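Local coordinates for protein xyloglucan-specific endo-beta-1,4-glucanase BoGH9A (Bacteroides ovatus, PDB 6DHT) that hydrolyses internal beta-1,4-glucosidic linkages in the backbone of xyloglucan, releasing xyloglucan oligosaccharides as a family 9 glycoside hydrolase, at residues A[133-145]-A[158-172]. Sequence-based numbering, arbitrary orientation.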
ATOM      1  N   HIS A 133     -14.662 -14.823  10.227  1.00 21.44           N
ATOM      2  CA  HIS A 133     -15.950 -14.150  10.154  1.00 22.07           C
ATOM      3  C   HIS A 133     -16.253 -13.478  11.472  1.00 21.64           C
ATOM      4  O   HIS A 133     -15.786 -13.934  12.521  1.00 23.11           O
ATOM      5  CB  HIS A 133     -17.067 -15.136   9.773  1.00 23.35           C
ATOM      6  CG  HIS A 133     -17.150 -16.338  10.659  1.00 22.57           C
ATOM      7  ND1 HIS A 133     -17.888 -16.353  11.824  1.00 31.22           N
ATOM      8  CD2 HIS A 133     -16.591 -17.568  10.552  1.00 25.95           C
ATOM      9  CE1 HIS A 133     -17.778 -17.539  12.397  1.00 29.57           C
ATOM     10  NE2 HIS A 133     -17.000 -18.296  11.645  1.00 31.44           N
ATOM     11  N   ARG A 134     -17.013 -12.391  11.412  1.00 20.36           N
ATOM     12  CA  ARG A 134     -17.441 -11.689  12.616  1.00 23.34           C
ATOM     13  C   ARG A 134     -18.694 -10.879  12.387  1.00 23.77           C
ATOM     14  O   ARG A 134     -19.122 -10.655  11.259  1.00 23.80           O
ATOM     15  CB  ARG A 134     -16.323 -10.792  13.149  1.00 24.34           C
ATOM     16  CG  ARG A 134     -15.969  -9.609  12.266  1.00 27.01           C
ATOM     17  CD  ARG A 134     -14.762  -8.815  12.798  1.00 22.66           C
ATOM     18  NE  ARG A 134     -14.727  -7.509  12.153  1.00 21.78           N
ATOM     19  CZ  ARG A 134     -14.044  -7.206  11.049  1.00 17.85           C
ATOM     20  NH1 ARG A 134     -13.259  -8.094  10.480  1.00 18.19           N
ATOM     21  NH2 ARG A 134     -14.125  -5.976  10.550  1.00 17.96           N
ATOM     22  N   MET A 135     -19.282 -10.436  13.487  1.00 30.46           N
ATOM     23  CA  MET A 135     -20.474  -9.611  13.437  1.00 33.43           C
ATOM     24  C   MET A 135     -20.081  -8.208  13.022  1.00 27.47           C
ATOM     25  O   MET A 135     -18.906  -7.848  13.067  1.00 26.76           O
ATOM     26  CB  MET A 135     -21.128  -9.560  14.821  1.00 37.17           C
ATOM     27  CG  MET A 135     -21.448 -10.933  15.395  1.00 45.59           C
ATOM     28  SD  MET A 135     -22.792 -11.756  14.522  1.00 61.63           S
ATOM     29  CE  MET A 135     -24.182 -11.039  15.399  1.00 53.71           C
ATOM     30  N   ALA A 136     -21.067  -7.413  12.631  1.00 27.65           N
ATOM     31  CA  ALA A 136     -20.829  -6.010  12.356  1.00 24.65           C
ATOM     32  C   ALA A 136     -20.282  -5.296  13.610  1.00 26.79           C
ATOM     33  O   ALA A 136     -20.646  -5.611  14.754  1.00 28.42           O
ATOM     34  CB  ALA A 136     -22.104  -5.359  11.876  1.00 29.34           C
ATOM     35  N   GLY A 137     -19.396  -4.332  13.383  1.00 23.79           N
ATOM     36  CA  GLY A 137     -18.865  -3.494  14.437  1.00 23.59           C
ATOM     37  C   GLY A 137     -18.707  -2.053  13.973  1.00 24.12           C
ATOM     38  O   GLY A 137     -18.648  -1.783  12.785  1.00 22.50           O
ATOM     39  N   HIS A 138     -18.648  -1.126  14.921  1.00 21.62           N
ATOM     40  CA  HIS A 138     -18.515   0.307  14.635  1.00 18.47           C
ATOM     41  C   HIS A 138     -19.489   0.831  13.567  1.00 21.63           C
ATOM     42  O   HIS A 138     -19.093   1.267  12.482  1.00 19.99           O
ATOM     43  CB  HIS A 138     -17.070   0.656  14.284  1.00 18.27           C
ATOM     44  CG  HIS A 138     -16.123   0.458  15.424  1.00 16.06           C
ATOM     45  ND1 HIS A 138     -15.449  -0.725  15.623  1.00 17.13           N
ATOM     46  CD2 HIS A 138     -15.770   1.271  16.448  1.00 20.08           C
ATOM     47  CE1 HIS A 138     -14.705  -0.628  16.713  1.00 19.84           C
ATOM     48  NE2 HIS A 138     -14.875   0.576  17.226  1.00 19.18           N
ATOM     49  N   PRO A 139     -20.786   0.809  13.876  1.00 22.64           N
ATOM     50  CA  PRO A 139     -21.770   1.350  12.931  1.00 24.34           C
ATOM     51  C   PRO A 139     -21.515   2.821  12.594  1.00 21.51           C
ATOM     52  O   PRO A 139     -21.795   3.235  11.478  1.00 22.51           O
ATOM     53  CB  PRO A 139     -23.095   1.170  13.682  1.00 24.40           C
ATOM     54  CG  PRO A 139     -22.713   1.023  15.104  1.00 26.21           C
ATOM     55  CD  PRO A 139     -21.425   0.291  15.094  1.00 22.81           C
ATOM     56  N   ASP A 140     -20.964   3.574  13.540  1.00 20.65           N
ATOM     57  CA  ASP A 140     -20.612   4.969  13.341  1.00 20.36           C
ATOM     58  C   ASP A 140     -21.801   5.777  12.798  1.00 26.87           C
ATOM     59  O   ASP A 140     -21.636   6.694  11.990  1.00 20.88           O
ATOM     60  CB  ASP A 140     -19.372   5.078  12.433  1.00 20.41           C
ATOM     61  CG  ASP A 140     -18.084   4.669  13.148  1.00 24.09           C
ATOM     62  OD1 ASP A 140     -18.084   4.569  14.398  1.00 20.75           O
ATOM     63  OD2 ASP A 140     -17.041   4.429  12.483  1.00 19.67           O
ATOM     64  N   ASN A 141     -22.994   5.429  13.283  1.00 26.56           N
ATOM     65  CA  ASN A 141     -24.222   6.163  12.962  1.00 27.63           C
ATOM     66  C   ASN A 141     -24.554   7.195  14.031  1.00 27.85           C
ATOM     67  O   ASN A 141     -25.463   8.011  13.849  1.00 31.04           O
ATOM     68  CB  ASN A 141     -25.393   5.196  12.795  1.00 29.10           C
ATOM     69  CG  ASN A 141     -25.482   4.176  13.924  1.00 39.95           C
ATOM     70  OD1 ASN A 141     -24.814   4.299  14.956  1.00 36.71           O
ATOM     71  ND2 ASN A 141     -26.312   3.153  13.726  1.00 45.47           N
ATOM     72  N   HIS A 142     -23.816   7.151  15.132  1.00 30.89           N
ATOM     73  CA  HIS A 142     -24.004   8.088  16.231  1.00 34.17           C
ATOM     74  C   HIS A 142     -22.665   8.717  16.606  1.00 26.22           C
ATOM     75  O   HIS A 142     -22.027   8.323  17.578  1.00 33.81           O
ATOM     76  CB  HIS A 142     -24.618   7.357  17.427  1.00 52.79           C
ATOM     77  CG  HIS A 142     -25.097   8.269  18.510  1.00157.67           C
ATOM     78  ND1 HIS A 142     -24.254   8.809  19.456  1.00 65.96           N
ATOM     79  CD2 HIS A 142     -26.335   8.737  18.799  1.00 69.06           C
ATOM     80  CE1 HIS A 142     -24.951   9.570  20.281  1.00 59.32           C
ATOM     81  NE2 HIS A 142     -26.216   9.543  19.904  1.00 59.86           N
ATOM     82  N   VAL A 143     -22.252   9.705  15.821  1.00 23.23           N
ATOM     83  CA  VAL A 143     -20.931  10.309  15.938  1.00 24.10           C
ATOM     84  C   VAL A 143     -21.053  11.795  16.265  1.00 24.42           C
ATOM     85  O   VAL A 143     -21.863  12.495  15.671  1.00 26.97           O
ATOM     86  CB  VAL A 143     -20.127  10.085  14.614  1.00 25.39           C
ATOM     87  CG1 VAL A 143     -18.758  10.751  14.661  1.00 20.94           C
ATOM     88  CG2 VAL A 143     -19.965   8.603  14.354  1.00 26.08           C
ATOM     89  N   LEU A 144     -20.228  12.257  17.196  1.00 28.08           N
ATOM     90  CA  LEU A 144     -20.306  13.624  17.709  1.00 29.57           C
ATOM     91  C   LEU A 144     -19.382  14.585  16.988  1.00 31.71           C
ATOM     92  O   LEU A 144     -18.220  14.273  16.725  1.00 24.64           O
ATOM     93  CB  LEU A 144     -19.914  13.639  19.186  1.00 31.17           C
ATOM     94  CG  LEU A 144     -21.035  13.602  20.224  1.00 39.89           C
ATOM     95  CD1 LEU A 144     -22.134  12.619  19.862  1.00 41.92           C
ATOM     96  CD2 LEU A 144     -20.433  13.261  21.578  1.00 33.52           C
ATOM     97  N   ILE A 145     -19.894  15.770  16.683  1.00 31.71           N
ATOM     98  CA  ILE A 145     -19.028  16.868  16.294  1.00 28.04           C
ATOM     99  C   ILE A 145     -18.216  17.269  17.517  1.00 36.09           C
ATOM    100  O   ILE A 145     -18.753  17.822  18.479  1.00 31.10           O
ATOM    101  CB  ILE A 145     -19.834  18.090  15.783  1.00 27.29           C
ATOM    102  CG1 ILE A 145     -20.664  17.730  14.545  1.00 27.65           C
ATOM    103  CG2 ILE A 145     -18.909  19.263  15.500  1.00 28.16           C
ATOM    104  CD1 ILE A 145     -19.857  17.407  13.272  1.00 33.89           C
ATOM    105  N   THR A 158     -23.287  18.054  18.260  1.00 30.15           N
ATOM    106  CA  THR A 158     -24.221  17.653  17.212  1.00 34.89           C
ATOM    107  C   THR A 158     -23.902  16.221  16.811  1.00 29.15           C
ATOM    108  O   THR A 158     -22.734  15.847  16.730  1.00 30.95           O
ATOM    109  CB  THR A 158     -24.100  18.538  15.960  1.00 29.90           C
ATOM    110  OG1 THR A 158     -24.397  19.900  16.297  1.00 36.69           O
ATOM    111  CG2 THR A 158     -25.059  18.077  14.880  1.00 33.46           C
ATOM    112  N   ILE A 159     -24.945  15.433  16.576  1.00 27.47           N
ATOM    113  CA  ILE A 159     -24.797  14.030  16.217  1.00 33.06           C
ATOM    114  C   ILE A 159     -24.965  13.868  14.715  1.00 34.35           C
ATOM    115  O   ILE A 159     -25.941  14.345  14.126  1.00 30.68           O
ATOM    116  CB  ILE A 159     -25.841  13.166  16.916  1.00 34.93           C
ATOM    117  CG1 ILE A 159     -25.638  13.236  18.431  1.00 40.84           C
ATOM    118  CG2 ILE A 159     -25.752  11.711  16.445  1.00 37.31           C
ATOM    119  CD1 ILE A 159     -26.833  12.782  19.228  1.00 50.95           C
ATOM    120  N   VAL A 160     -23.999  13.185  14.108  1.00 30.21           N
ATOM    121  CA  VAL A 160     -24.022  12.899  12.682  1.00 29.53           C
ATOM    122  C   VAL A 160     -23.803  11.417  12.435  1.00 22.05           C
ATOM    123  O   VAL A 160     -23.289  10.697  13.296  1.00 24.24           O
ATOM    124  CB  VAL A 160     -22.944  13.703  11.912  1.00 29.29           C
ATOM    125  CG1 VAL A 160     -23.196  15.192  12.053  1.00 32.05           C
ATOM    126  CG2 VAL A 160     -21.546  13.366  12.388  1.00 26.42           C
ATOM    127  N   SER A 161     -24.189  10.964  11.251  1.00 23.71           N
ATOM    128  CA  SER A 161     -23.894   9.599  10.845  1.00 25.98           C
ATOM    129  C   SER A 161     -22.728   9.654   9.862  1.00 22.62           C
ATOM    130  O   SER A 161     -22.706  10.478   8.948  1.00 24.22           O
ATOM    131  CB  SER A 161     -25.117   8.957  10.213  1.00 22.41           C
ATOM    132  OG  SER A 161     -24.863   7.630   9.793  1.00 30.40           O
ATOM    133  N   SER A 162     -21.748   8.788  10.088  1.00 20.42           N
ATOM    134  CA  SER A 162     -20.546   8.726   9.244  1.00 22.48           C
ATOM    135  C   SER A 162     -20.071   7.265   9.187  1.00 18.97           C
ATOM    136  O   SER A 162     -19.040   6.899   9.774  1.00 20.19           O
ATOM    137  CB  SER A 162     -19.456   9.636   9.818  1.00 23.20           C
ATOM    138  OG  SER A 162     -18.403   9.891   8.885  1.00 20.76           O
ATOM    139  N   SER A 163     -20.845   6.455   8.469  1.00 18.57           N
ATOM    140  CA  SER A 163     -20.727   5.006   8.502  0.52 22.00           C
ATOM    141  C   SER A 163     -19.963   4.470   7.298  1.00 18.28           C
ATOM    142  O   SER A 163     -19.758   5.185   6.315  1.00 20.02           O
ATOM    143  CB  SER A 163     -22.120   4.377   8.542  0.52 24.18           C
ATOM    144  OG  SER A 163     -22.787   4.536   7.304  0.52 25.35           O
ATOM    145  N   LYS A 164     -19.572   3.197   7.403  1.00 18.99           N
ATOM    146  CA  LYS A 164     -18.779   2.476   6.397  1.00 18.33           C
ATOM    147  C   LYS A 164     -17.333   2.933   6.487  1.00 16.80           C
ATOM    148  O   LYS A 164     -16.906   3.524   7.469  1.00 16.92           O
ATOM    149  CB  LYS A 164     -19.367   2.609   4.982  1.00 19.49           C
ATOM    150  CG  LYS A 164     -20.794   2.077   4.885  1.00 20.41           C
ATOM    151  CD  LYS A 164     -21.419   2.377   3.544  1.00 20.56           C
ATOM    152  CE  LYS A 164     -20.805   1.550   2.454  1.00 20.98           C
ATOM    153  NZ  LYS A 164     -21.562   1.758   1.199  1.00 21.53           N
ATOM    154  N   GLY A 165     -16.557   2.639   5.453  1.00 17.29           N
ATOM    155  CA  GLY A 165     -15.124   2.862   5.538  1.00 15.68           C
ATOM    156  C   GLY A 165     -14.372   1.762   6.260  1.00 16.99           C
ATOM    157  O   GLY A 165     -14.961   0.901   6.920  1.00 16.03           O
ATOM    158  N   TRP A 166     -13.053   1.799   6.120  1.00 14.82           N
ATOM    159  CA  TRP A 166     -12.191   0.795   6.725  1.00 13.40           C
ATOM    160  C   TRP A 166     -11.604   1.239   8.070  1.00 12.72           C
ATOM    161  O   TRP A 166     -11.277   2.402   8.241  1.00 13.76           O
ATOM    162  CB  TRP A 166     -10.986   0.478   5.831  1.00 13.43           C
ATOM    163  CG  TRP A 166     -11.299   0.121   4.408  1.00 12.56           C
ATOM    164  CD1 TRP A 166     -12.085  -0.901   3.969  1.00 12.46           C
ATOM    165  CD2 TRP A 166     -10.786   0.772   3.240  1.00 11.88           C
ATOM    166  NE1 TRP A 166     -12.102  -0.919   2.589  1.00 12.60           N
ATOM    167  CE2 TRP A 166     -11.311   0.098   2.119  1.00 10.66           C
ATOM    168  CE3 TRP A 166      -9.930   1.852   3.038  1.00 12.45           C
ATOM    169  CZ2 TRP A 166     -10.992   0.467   0.823  1.00 11.26           C
ATOM    170  CZ3 TRP A 166      -9.611   2.212   1.743  1.00 12.98           C
ATOM    171  CH2 TRP A 166     -10.134   1.520   0.659  1.00 12.87           C
ATOM    172  N   TYR A 167     -11.377   0.296   8.970  1.00 12.88           N
ATOM    173  CA  TYR A 167     -10.434   0.522  10.044  1.00 14.93           C
ATOM    174  C   TYR A 167      -9.074   0.838   9.415  1.00 13.88           C
ATOM    175  O   TYR A 167      -8.652   0.184   8.457  1.00 13.20           O
ATOM    176  CB  TYR A 167     -10.290  -0.703  10.918  1.00 15.18           C
ATOM    177  CG  TYR A 167     -11.531  -1.153  11.640  1.00 15.38           C
ATOM    178  CD1 TYR A 167     -12.268  -0.277  12.417  1.00 15.21           C
ATOM    179  CD2 TYR A 167     -11.953  -2.481  11.557  1.00 14.53           C
ATOM    180  CE1 TYR A 167     -13.392  -0.711  13.087  1.00 14.23           C
ATOM    181  CE2 TYR A 167     -13.087  -2.911  12.212  1.00 16.71           C
ATOM    182  CZ  TYR A 167     -13.789  -2.017  12.982  1.00 14.88           C
ATOM    183  OH  TYR A 167     -14.928  -2.432  13.638  1.00 18.50           O
ATOM    184  N   ASP A 168      -8.361   1.817   9.951  1.00 12.94           N
ATOM    185  CA  ASP A 168      -7.102   2.243   9.359  1.00 13.77           C
ATOM    186  C   ASP A 168      -6.011   1.182   9.387  1.00 13.55           C
ATOM    187  O   ASP A 168      -5.205   1.081   8.448  1.00 12.59           O
ATOM    188  CB  ASP A 168      -6.570   3.463  10.090  1.00 15.07           C
ATOM    189  CG  ASP A 168      -5.519   4.206   9.305  1.00 15.10           C
ATOM    190  OD1 ASP A 168      -5.778   4.557   8.129  1.00 14.68           O
ATOM    191  OD2 ASP A 168      -4.449   4.481   9.868  1.00 14.83           O
ATOM    192  N   ALA A 169      -5.896   0.432  10.486  1.00 12.48           N
ATOM    193  CA  ALA A 169      -4.658  -0.261  10.742  1.00 13.87           C
ATOM    194  C   ALA A 169      -4.842  -1.229  11.894  1.00 14.10           C
ATOM    195  O   ALA A 169      -5.847  -1.937  11.954  1.00 13.27           O
ATOM    196  CB  ALA A 169      -3.579   0.781  11.060  1.00 14.11           C
ATOM    197  N   GLY A 170      -3.876  -1.268  12.811  1.00 13.88           N
ATOM    198  CA  GLY A 170      -4.035  -2.066  14.006  1.00 14.99           C
ATOM    199  C   GLY A 170      -5.040  -1.486  14.979  1.00 13.48           C
ATOM    200  O   GLY A 170      -5.414  -2.185  15.944  1.00 15.32           O
ATOM    201  N   ASP A 171      -5.452  -0.239  14.760  1.00 13.20           N
ATOM    202  CA  ASP A 171      -6.497   0.464  15.532  1.00 14.71           C
ATOM    203  C   ASP A 171      -7.807   0.543  14.742  1.00 16.75           C
ATOM    204  O   ASP A 171      -7.865   0.163  13.551  1.00 16.50           O
ATOM    205  CB  ASP A 171      -6.041   1.873  15.930  1.00 13.35           C
ATOM    206  CG  ASP A 171      -5.874   2.799  14.759  1.00 14.19           C
ATOM    207  OD1 ASP A 171      -5.046   2.449  13.871  1.00 16.10           O
ATOM    208  OD2 ASP A 171      -6.528   3.869  14.774  1.00 14.30           O
ATOM    209  N   TYR A 172      -8.850   1.089  15.367  1.00 14.31           N
ATOM    210  CA  TYR A 172     -10.206   1.040  14.828  1.00 14.43           C
ATOM    211  C   TYR A 172     -10.747   2.401  14.371  1.00 14.00           C
ATOM    212  O   TYR A 172     -11.930   2.543  14.125  1.00 16.63           O
ATOM    213  CB  TYR A 172     -11.143   0.452  15.893  1.00 15.05           C
ATOM    214  CG  TYR A 172     -10.952  -1.006  16.253  1.00 15.56           C
ATOM    215  CD1 TYR A 172     -10.802  -1.999  15.277  1.00 16.21           C
ATOM    216  CD2 TYR A 172     -10.956  -1.413  17.591  1.00 14.82           C
ATOM    217  CE1 TYR A 172     -10.676  -3.328  15.626  1.00 13.59           C
ATOM    218  CE2 TYR A 172     -10.826  -2.722  17.940  1.00 16.98           C
ATOM    219  CZ  TYR A 172     -10.666  -3.709  16.973  1.00 14.95           C
ATOM    220  OH  TYR A 172     -10.536  -5.046  17.267  1.00 17.03           O
TER
HETATM  221  O   HOH W   1     -16.133  -4.675  12.589  1.00 18.72           O
HETATM  222  O   HOH W   2     -18.678   2.678  10.125  1.00 16.89           O
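Val143 and Val160 form a hydrogen-bonded pair of a short antiparallel bridge, which sets strand 159-160 on the edge of the small mixed sheet in this family 9 catalytic domain. Val160 N donates to Val143 O at 2.7 Å, nearly straight at 173°, and Val143 N returns a bond to Val160 O. Ile145 N reaches Thr158 O, and beyond the bridge Ser162 N donates to Asp140 O at 2.8 Å. Val143 and Val160 share one face, where the buried Val143 packs on Leu240 and Val260. Leu144 and Ile159 share the other; on its loose, solvent side the exposed Ile159 lays CG2 over one face of the exposed His142 ring, 4.0 Å from its centroid, a CH-pi contact toward which His142 CG, anti to the backbone N (chi1 -169°), turns the ring.

The tighter end is an aromatic cluster of His138, Tyr167 and Tyr172, the last directly following Asp171, the predicted nucleophile. His138 ND1 meets Tyr167 OH at 2.7 Å, each at the other ring's edge, with the two planes at 85°; CE1 of the same imidazole rests 3.8 Å from Tyr172 CG. A leucine in place of His138 would probably leave the Tyr167 hydroxyl without its imidazole mate and the phenol freer to shift. Asp140 is salt-bridged to Lys174 and Arg258. Arg134 NH1 donates to Tyr117 O, while NH2 donates to a water in the guanidinium plane, itself bonded to Tyr167 OH at 2.8 Å.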